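Local coordinates for protein beta-lactamase (Sebaldella termitidis, PDB 6N1N) that probably hydrolyses beta-lactam antibiotics as a class D serine beta-lactamase, which would confer resistance, at residues 20-32 against 210-222. Residues are numbered along the deposited sequence; the frame is centred on the assembly and turned at random.
Sequences KITGSVTIYDYKN and KENVYFFAVRIIN
With CG trans to the backbone N in both Asp29 (chi1 173°) and Asn212 (chi1 -157°), carboxylate and amide swing together across the contact, and Asn212 ND2 donates to Asp29 OD1 at 2.9 Å. Asp29 OD1 lies near the plane of the Asn212 amide, whose N-H comes from above the carboxylate plane; Asn32 N reaches the same OD1 from the opposite face, closing an Asx motif, while Asn32 ND2 takes OD2 on its syn side. Asn212 OD1 is likewise gripped from both faces, by Lys31 N at 2.9 Å and by the next residue's Val213 N. A bend at chi3 brings Lys31 NZ to Glu211 O, 3.1 Å away and above the carbonyl plane. Beside this cluster, the Tyr214 side chain lies alongside Asp29 and points the same way, with CE1 3.7 Å from Asp29 OD2, and a water links that oxygen to Tyr214 OH.

From here strands 22-29 and 212-222 run antiparallel as neighbours in the central sheet of the penicillin-binding/serine beta-lactamase fold, paired by backbone bonds from Tyr28–Phe215 to Thr22–Ile221. On one face, Val25 CG2 meets Val218 CG2 at 3.7 Å and Ile27 packs CG1 on Phe216 CB, beneath helix 228-245 and the C-terminal tail. On the other, Phe215 CE2 lies 3.7 Å from Tyr30 CD1, the rings inclined at 57°, toward helix 147-159. There a water bridges Ser24 OG, Thr26 OG1 and Ala217 O; the hydroxyls also bond Asp42 and Ser43, respectively. At Gly23, the bare CA comes within 3.1 Å of Arg219 O in a CA-H...O contact. Backbone hydrogen bonds thus join the strand centres, with apolar packing on the Val25 and Ile27 face, whereas the shared acceptors at Asp29 and Asn212 probably fix both side-chain rotations and hold the turn after strand 22-29 against Asn212.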
ATOM      1  N   LYS A  20      -5.505 -14.268 -16.724  1.00 16.56           N
ATOM      2  CA  LYS A  20      -4.924 -13.547 -17.853  1.00 18.59           C
ATOM      3  C   LYS A  20      -4.288 -12.231 -17.412  1.00 19.84           C
ATOM      4  O   LYS A  20      -4.463 -11.174 -18.032  1.00 20.91           O
ATOM      5  CB  LYS A  20      -5.965 -13.335 -18.945  1.00 18.91           C
ATOM      6  CG  LYS A  20      -6.413 -14.644 -19.576  1.00 19.00           C
ATOM      7  CD  LYS A  20      -7.475 -14.425 -20.645  1.00 17.33           C
ATOM      8  CE  LYS A  20      -7.902 -15.760 -21.228  1.00 23.86           C
ATOM      9  NZ  LYS A  20      -9.043 -15.599 -22.152  1.00 19.35           N
ATOM     10  N   ILE A  21      -3.470 -12.322 -16.367  1.00 19.18           N
ATOM     11  CA  ILE A  21      -2.741 -11.178 -15.845  1.00 21.91           C
ATOM     12  C   ILE A  21      -1.291 -11.561 -15.633  1.00 15.60           C
ATOM     13  O   ILE A  21      -0.948 -12.729 -15.423  1.00 18.71           O
ATOM     14  CB  ILE A  21      -3.344 -10.674 -14.520  1.00 27.21           C
ATOM     15  CG1 ILE A  21      -3.579 -11.877 -13.597  1.00 19.18           C
ATOM     16  CG2 ILE A  21      -4.605  -9.895 -14.800  1.00 19.16           C
ATOM     17  CD1 ILE A  21      -3.980 -11.490 -12.205  1.00 17.90           C
ATOM     18  N   THR A  22      -0.432 -10.563 -15.700  1.00 17.02           N
ATOM     19  CA  THR A  22       0.926 -10.730 -15.250  1.00 22.18           C
ATOM     20  C   THR A  22       1.083  -9.910 -13.977  1.00 13.42           C
ATOM     21  O   THR A  22       0.088  -9.491 -13.363  1.00 16.26           O
ATOM     22  CB  THR A  22       1.900 -10.355 -16.381  1.00 20.19           C
ATOM     23  OG1 THR A  22       1.768  -8.978 -16.764  1.00 18.34           O
ATOM     24  CG2 THR A  22       1.618 -11.250 -17.587  1.00 20.23           C
ATOM     25  N   GLY A  23       2.319  -9.652 -13.599  1.00 15.78           N
ATOM     26  CA  GLY A  23       2.604  -9.168 -12.263  1.00 18.21           C
ATOM     27  C   GLY A  23       2.856 -10.344 -11.344  1.00 17.21           C
ATOM     28  O   GLY A  23       3.118 -11.466 -11.792  1.00 14.66           O
ATOM     29  N   SER A  24       2.734 -10.092 -10.047  1.00 11.77           N
ATOM     30  CA  SER A  24       3.171 -11.106  -9.102  1.00 13.80           C
ATOM     31  C   SER A  24       2.609 -10.834  -7.725  1.00 11.47           C
ATOM     32  O   SER A  24       2.112  -9.739  -7.412  1.00  8.81           O
ATOM     33  CB  SER A  24       4.692 -11.154  -9.033  1.00 12.94           C
ATOM     34  OG  SER A  24       5.194  -9.907  -8.617  1.00 15.49           O
ATOM     35  N   VAL A  25       2.744 -11.863  -6.878  1.00 12.11           N
ATOM     36  CA  VAL A  25       2.512 -11.784  -5.449  1.00 11.23           C
ATOM     37  C   VAL A  25       3.826 -12.107  -4.757  1.00 11.73           C
ATOM     38  O   VAL A  25       4.504 -13.071  -5.125  1.00 10.43           O
ATOM     39  CB  VAL A  25       1.407 -12.747  -4.998  1.00 12.40           C
ATOM     40  CG1 VAL A  25       1.695 -14.140  -5.452  1.00 14.69           C
ATOM     41  CG2 VAL A  25       1.259 -12.726  -3.475  1.00 17.38           C
ATOM     42  N   THR A  26       4.197 -11.268  -3.805  1.00  7.47           N
ATOM     43  CA  THR A  26       5.383 -11.433  -2.971  1.00  8.62           C
ATOM     44  C   THR A  26       4.929 -11.388  -1.521  1.00  8.58           C
ATOM     45  O   THR A  26       4.186 -10.488  -1.129  1.00  7.78           O
ATOM     46  CB  THR A  26       6.412 -10.311  -3.252  1.00  9.47           C
ATOM     47  OG1 THR A  26       6.737 -10.315  -4.645  1.00 12.70           O
ATOM     48  CG2 THR A  26       7.683 -10.488  -2.431  1.00  9.89           C
ATOM     49  N   ILE A  27       5.396 -12.352  -0.710  1.00  9.44           N
ATOM     50  CA  ILE A  27       5.046 -12.444   0.691  1.00 11.02           C
ATOM     51  C   ILE A  27       6.317 -12.686   1.491  1.00 12.42           C
ATOM     52  O   ILE A  27       7.219 -13.403   1.045  1.00 12.00           O
ATOM     53  CB  ILE A  27       4.011 -13.566   0.909  1.00  9.81           C
ATOM     54  CG1 ILE A  27       2.670 -13.201   0.269  1.00 12.81           C
ATOM     55  CG2 ILE A  27       3.805 -13.855   2.398  1.00 11.91           C
ATOM     56  CD1 ILE A  27       1.760 -14.378   0.069  1.00 12.70           C
ATOM     57  N   TYR A  28       6.395 -12.065   2.666  1.00 10.15           N
ATOM     58  CA  TYR A  28       7.480 -12.302   3.614  1.00 10.05           C
ATOM     59  C   TYR A  28       6.893 -12.814   4.919  1.00  8.54           C
ATOM     60  O   TYR A  28       6.102 -12.121   5.567  1.00  9.20           O
ATOM     61  CB  TYR A  28       8.285 -11.037   3.859  1.00  9.38           C
ATOM     62  CG  TYR A  28       9.452 -11.227   4.815  1.00  9.35           C
ATOM     63  CD1 TYR A  28      10.579 -11.913   4.421  1.00 14.32           C
ATOM     64  CD2 TYR A  28       9.408 -10.704   6.083  1.00  8.95           C
ATOM     65  CE1 TYR A  28      11.646 -12.083   5.284  1.00 11.45           C
ATOM     66  CE2 TYR A  28      10.471 -10.848   6.954  1.00  8.94           C
ATOM     67  CZ  TYR A  28      11.590 -11.537   6.554  1.00  9.88           C
ATOM     68  OH  TYR A  28      12.664 -11.706   7.409  1.00 12.34           O
ATOM     69  N   ASP A  29       7.285 -14.030   5.275  1.00  9.74           N
ATOM     70  CA  ASP A  29       6.987 -14.676   6.545  1.00  9.88           C
ATOM     71  C   ASP A  29       7.976 -14.148   7.582  1.00  9.39           C
ATOM     72  O   ASP A  29       9.169 -14.427   7.512  1.00  8.08           O
ATOM     73  CB  ASP A  29       7.064 -16.185   6.311  1.00  9.34           C
ATOM     74  CG  ASP A  29       6.940 -17.012   7.580  1.00  9.54           C
ATOM     75  OD1 ASP A  29       7.190 -16.490   8.668  1.00 11.26           O
ATOM     76  OD2 ASP A  29       6.629 -18.222   7.461  1.00 11.97           O
ATOM     77  N   TYR A  30       7.471 -13.374   8.541  1.00  8.01           N
ATOM     78  CA  TYR A  30       8.315 -12.622   9.464  1.00  9.39           C
ATOM     79  C   TYR A  30       9.018 -13.519  10.475  1.00 11.88           C
ATOM     80  O   TYR A  30      10.236 -13.404  10.687  1.00 10.81           O
ATOM     81  CB  TYR A  30       7.438 -11.577  10.169  1.00  9.30           C
ATOM     82  CG  TYR A  30       8.169 -10.701  11.146  1.00 11.39           C
ATOM     83  CD1 TYR A  30       8.921  -9.621  10.714  1.00  8.95           C
ATOM     84  CD2 TYR A  30       8.085 -10.938  12.499  1.00 14.93           C
ATOM     85  CE1 TYR A  30       9.595  -8.807  11.626  1.00 10.59           C
ATOM     86  CE2 TYR A  30       8.742 -10.123  13.409  1.00 14.84           C
ATOM     87  CZ  TYR A  30       9.486  -9.069  12.967  1.00 15.43           C
ATOM     88  OH  TYR A  30      10.143  -8.298  13.881  1.00 15.75           O
ATOM     89  N   LYS A  31       8.265 -14.401  11.133  1.00  9.66           N
ATOM     90  CA  LYS A  31       8.850 -15.252  12.162  1.00  9.51           C
ATOM     91  C   LYS A  31       9.934 -16.161  11.583  1.00 12.33           C
ATOM     92  O   LYS A  31      11.016 -16.330  12.178  1.00 11.79           O
ATOM     93  CB  LYS A  31       7.747 -16.075  12.819  1.00 13.65           C
ATOM     94  CG  LYS A  31       8.216 -17.129  13.770  1.00 16.82           C
ATOM     95  CD  LYS A  31       7.066 -17.658  14.599  1.00 20.53           C
ATOM     96  CE  LYS A  31       6.186 -18.570  13.811  1.00 27.39           C
ATOM     97  NZ  LYS A  31       5.059 -19.091  14.666  1.00 28.82           N
ATOM     98  N   ASN A  32       9.666 -16.753  10.422  1.00 11.64           N
ATOM     99  CA  ASN A  32      10.584 -17.702   9.811  1.00  7.88           C
ATOM    100  C   ASN A  32      11.588 -17.065   8.857  1.00  8.69           C
ATOM    101  O   ASN A  32      12.520 -17.755   8.428  1.00 11.61           O
ATOM    102  CB  ASN A  32       9.782 -18.781   9.085  1.00 12.33           C
ATOM    103  CG  ASN A  32       8.950 -19.602  10.038  1.00 12.22           C
ATOM    104  OD1 ASN A  32       9.484 -20.185  11.012  1.00 13.85           O
ATOM    105  ND2 ASN A  32       7.646 -19.669   9.797  1.00 11.66           N
ATOM    106  N   LYS A 210      -1.672 -16.893  12.739  1.00 13.02           N
ATOM    107  CA  LYS A 210      -0.882 -18.099  13.031  1.00 13.19           C
ATOM    108  C   LYS A 210       0.343 -17.792  13.882  1.00 13.41           C
ATOM    109  O   LYS A 210       1.437 -18.311  13.627  1.00 14.42           O
ATOM    110  CB  LYS A 210      -0.455 -18.810  11.741  1.00 22.45           C
ATOM    111  CG  LYS A 210      -1.609 -19.348  10.900  1.00 35.66           C
ATOM    112  CD  LYS A 210      -1.090 -20.228   9.776  1.00 47.87           C
ATOM    113  CE  LYS A 210      -0.724 -21.620  10.268  1.00 59.37           C
ATOM    114  NZ  LYS A 210       0.026 -22.393   9.230  1.00 68.71           N
ATOM    115  N   GLU A 211       0.167 -16.946  14.900  1.00 14.18           N
ATOM    116  CA  GLU A 211       1.271 -16.483  15.743  1.00  8.27           C
ATOM    117  C   GLU A 211       2.445 -16.042  14.879  1.00 11.49           C
ATOM    118  O   GLU A 211       3.597 -16.392  15.118  1.00 15.96           O
ATOM    119  CB  GLU A 211       1.684 -17.559  16.750  1.00 12.71           C
ATOM    120  CG  GLU A 211       0.666 -17.773  17.866  1.00 23.97           C
ATOM    121  CD  GLU A 211       1.121 -18.794  18.911  1.00 37.46           C
ATOM    122  OE1 GLU A 211       1.272 -19.986  18.558  1.00 42.01           O
ATOM    123  OE2 GLU A 211       1.336 -18.397  20.080  1.00 31.88           O
ATOM    124  N   ASN A 212       2.134 -15.229  13.877  1.00  8.18           N
ATOM    125  CA  ASN A 212       3.124 -14.799  12.905  1.00 12.24           C
ATOM    126  C   ASN A 212       2.613 -13.527  12.261  1.00 11.27           C
ATOM    127  O   ASN A 212       1.502 -13.054  12.552  1.00 11.27           O
ATOM    128  CB  ASN A 212       3.336 -15.897  11.862  1.00 11.10           C
ATOM    129  CG  ASN A 212       4.669 -15.819  11.162  1.00 13.05           C
ATOM    130  OD1 ASN A 212       5.355 -14.791  11.145  1.00 12.25           O
ATOM    131  ND2 ASN A 212       5.021 -16.917  10.529  1.00 10.16           N
ATOM    132  N   VAL A 213       3.427 -12.983  11.364  1.00  8.42           N
ATOM    133  CA  VAL A 213       3.053 -11.852  10.520  1.00  8.02           C
ATOM    134  C   VAL A 213       3.522 -12.165   9.104  1.00 10.97           C
ATOM    135  O   VAL A 213       4.673 -12.556   8.896  1.00  9.68           O
ATOM    136  CB  VAL A 213       3.680 -10.521  10.967  1.00 11.38           C
ATOM    137  CG1 VAL A 213       3.046  -9.345  10.215  1.00  9.42           C
ATOM    138  CG2 VAL A 213       3.519 -10.323  12.425  1.00 14.73           C
ATOM    139  N   TYR A 214       2.650 -11.940   8.130  1.00  8.25           N
ATOM    140  CA  TYR A 214       2.972 -12.128   6.720  1.00  7.59           C
ATOM    141  C   TYR A 214       2.805 -10.785   6.011  1.00  9.16           C
ATOM    142  O   TYR A 214       1.687 -10.277   5.867  1.00 10.21           O
ATOM    143  CB  TYR A 214       2.095 -13.207   6.080  1.00 12.61           C
ATOM    144  CG  TYR A 214       2.200 -14.530   6.798  1.00  8.73           C
ATOM    145  CD1 TYR A 214       3.134 -15.500   6.414  1.00  9.53           C
ATOM    146  CD2 TYR A 214       1.414 -14.801   7.919  1.00  9.56           C
ATOM    147  CE1 TYR A 214       3.256 -16.672   7.096  1.00  9.90           C
ATOM    148  CE2 TYR A 214       1.532 -15.985   8.608  1.00 10.46           C
ATOM    149  CZ  TYR A 214       2.443 -16.915   8.200  1.00 11.00           C
ATOM    150  OH  TYR A 214       2.517 -18.094   8.885  1.00 13.29           O
ATOM    151  N   PHE A 215       3.931 -10.223   5.565  1.00  9.80           N
ATOM    152  CA  PHE A 215       3.919  -9.009   4.758  1.00  8.26           C
ATOM    153  C   PHE A 215       3.691  -9.367   3.305  1.00 10.86           C
ATOM    154  O   PHE A 215       4.163 -10.401   2.835  1.00 10.89           O
ATOM    155  CB  PHE A 215       5.242  -8.271   4.944  1.00  8.50           C
ATOM    156  CG  PHE A 215       5.466  -7.828   6.363  1.00  9.67           C
ATOM    157  CD1 PHE A 215       5.069  -6.576   6.767  1.00 11.12           C
ATOM    158  CD2 PHE A 215       5.980  -8.693   7.315  1.00 12.17           C
ATOM    159  CE1 PHE A 215       5.217  -6.186   8.072  1.00  7.12           C
ATOM    160  CE2 PHE A 215       6.129  -8.301   8.615  1.00 10.01           C
ATOM    161  CZ  PHE A 215       5.761  -7.046   9.007  1.00  7.68           C
ATOM    162  N   PHE A 216       2.935  -8.521   2.585  1.00 10.39           N
ATOM    163  CA  PHE A 216       2.597  -8.878   1.214  1.00 11.56           C
ATOM    164  C   PHE A 216       2.568  -7.674   0.288  1.00  9.24           C
ATOM    165  O   PHE A 216       2.281  -6.553   0.690  1.00  8.78           O
ATOM    166  CB  PHE A 216       1.234  -9.613   1.129  1.00 10.20           C
ATOM    167  CG  PHE A 216       0.059  -8.797   1.579  1.00  9.18           C
ATOM    168  CD1 PHE A 216      -0.673  -8.029   0.695  1.00  9.41           C
ATOM    169  CD2 PHE A 216      -0.317  -8.802   2.897  1.00  9.40           C
ATOM    170  CE1 PHE A 216      -1.753  -7.273   1.128  1.00 10.70           C
ATOM    171  CE2 PHE A 216      -1.392  -8.063   3.333  1.00 11.28           C
ATOM    172  CZ  PHE A 216      -2.104  -7.284   2.438  1.00  8.53           C
ATOM    173  N   ALA A 217       2.883  -7.930  -0.968  1.00  8.13           N
ATOM    174  CA  ALA A 217       2.729  -6.926  -2.009  1.00  7.51           C
ATOM    175  C   ALA A 217       2.281  -7.671  -3.257  1.00  7.71           C
ATOM    176  O   ALA A 217       3.038  -8.448  -3.830  1.00  9.21           O
ATOM    177  CB  ALA A 217       4.024  -6.146  -2.260  1.00  7.74           C
ATOM    178  N   VAL A 218       1.023  -7.481  -3.604  1.00  9.01           N
ATOM    179  CA  VAL A 218       0.433  -8.017  -4.813  1.00 10.29           C
ATOM    180  C   VAL A 218       0.414  -6.886  -5.823  1.00  8.32           C
ATOM    181  O   VAL A 218       0.032  -5.754  -5.500  1.00 11.91           O
ATOM    182  CB  VAL A 218      -0.990  -8.538  -4.540  1.00 11.06           C
ATOM    183  CG1 VAL A 218      -1.736  -8.783  -5.851  1.00 16.03           C
ATOM    184  CG2 VAL A 218      -0.953  -9.779  -3.715  1.00 15.70           C
ATOM    185  N   ARG A 219       0.870  -7.159  -7.031  1.00 11.08           N
ATOM    186  CA  ARG A 219       0.853  -6.126  -8.054  1.00 11.67           C
ATOM    187  C   ARG A 219       0.491  -6.772  -9.376  1.00 13.81           C
ATOM    188  O   ARG A 219       1.299  -7.494  -9.982  1.00 14.62           O
ATOM    189  CB  ARG A 219       2.171  -5.379  -8.145  1.00  9.42           C
ATOM    190  CG  ARG A 219       2.036  -4.173  -9.038  1.00 17.19           C
ATOM    191  CD  ARG A 219       3.311  -3.392  -9.165  1.00 16.62           C
ATOM    192  NE  ARG A 219       4.422  -4.169  -9.704  1.00 13.03           N
ATOM    193  CZ  ARG A 219       5.696  -3.786  -9.638  1.00 18.87           C
ATOM    194  NH1 ARG A 219       6.049  -2.627  -9.052  1.00 14.60           N
ATOM    195  NH2 ARG A 219       6.625  -4.579 -10.150  1.00 17.63           N
ATOM    196  N   ILE A 220      -0.703  -6.459  -9.827  1.00 14.70           N
ATOM    197  CA  ILE A 220      -1.275  -6.988 -11.046  1.00  9.93           C
ATOM    198  C   ILE A 220      -0.926  -6.054 -12.183  1.00 11.57           C
ATOM    199  O   ILE A 220      -1.047  -4.825 -12.052  1.00 13.95           O
ATOM    200  CB  ILE A 220      -2.801  -7.115 -10.900  1.00 11.38           C
ATOM    201  CG1 ILE A 220      -3.110  -8.141  -9.806  1.00 14.07           C
ATOM    202  CG2 ILE A 220      -3.471  -7.453 -12.230  1.00 18.59           C
ATOM    203  CD1 ILE A 220      -4.536  -8.087  -9.335  1.00 19.52           C
ATOM    204  N   ILE A 221      -0.487  -6.633 -13.294  1.00 13.49           N
ATOM    205  CA  ILE A 221      -0.285  -5.907 -14.536  1.00 13.38           C
ATOM    206  C   ILE A 221      -1.360  -6.383 -15.496  1.00 17.71           C
ATOM    207  O   ILE A 221      -1.523  -7.587 -15.705  1.00 16.44           O
ATOM    208  CB  ILE A 221       1.113  -6.142 -15.129  1.00 14.62           C
ATOM    209  CG1 ILE A 221       2.197  -5.833 -14.102  1.00 20.74           C
ATOM    210  CG2 ILE A 221       1.280  -5.328 -16.413  1.00 19.35           C
ATOM    211  CD1 ILE A 221       2.193  -4.404 -13.607  1.00 23.12           C
ATOM    212  N   ASN A 222      -2.105  -5.448 -16.051  1.00 17.59           N
ATOM    213  CA  ASN A 222      -3.224  -5.784 -16.907  1.00 17.27           C
ATOM    214  C   ASN A 222      -3.195  -4.861 -18.104  1.00 18.41           C
ATOM    215  O   ASN A 222      -3.216  -3.639 -17.943  1.00 16.80           O
ATOM    216  CB  ASN A 222      -4.542  -5.639 -16.164  1.00 16.80           C
ATOM    217  CG  ASN A 222      -5.711  -5.792 -17.069  1.00 19.28           C
ATOM    218  OD1 ASN A 222      -5.775  -6.749 -17.866  1.00 19.02           O
ATOM    219  ND2 ASN A 222      -6.647  -4.857 -16.986  1.00 19.04           N
TER
HETATM  220  O   HOH W   1       4.948  -8.837  -5.996  1.00 11.19           O
HETATM  221  O   HOH W   2       3.985 -20.093   7.847  1.00 31.81           O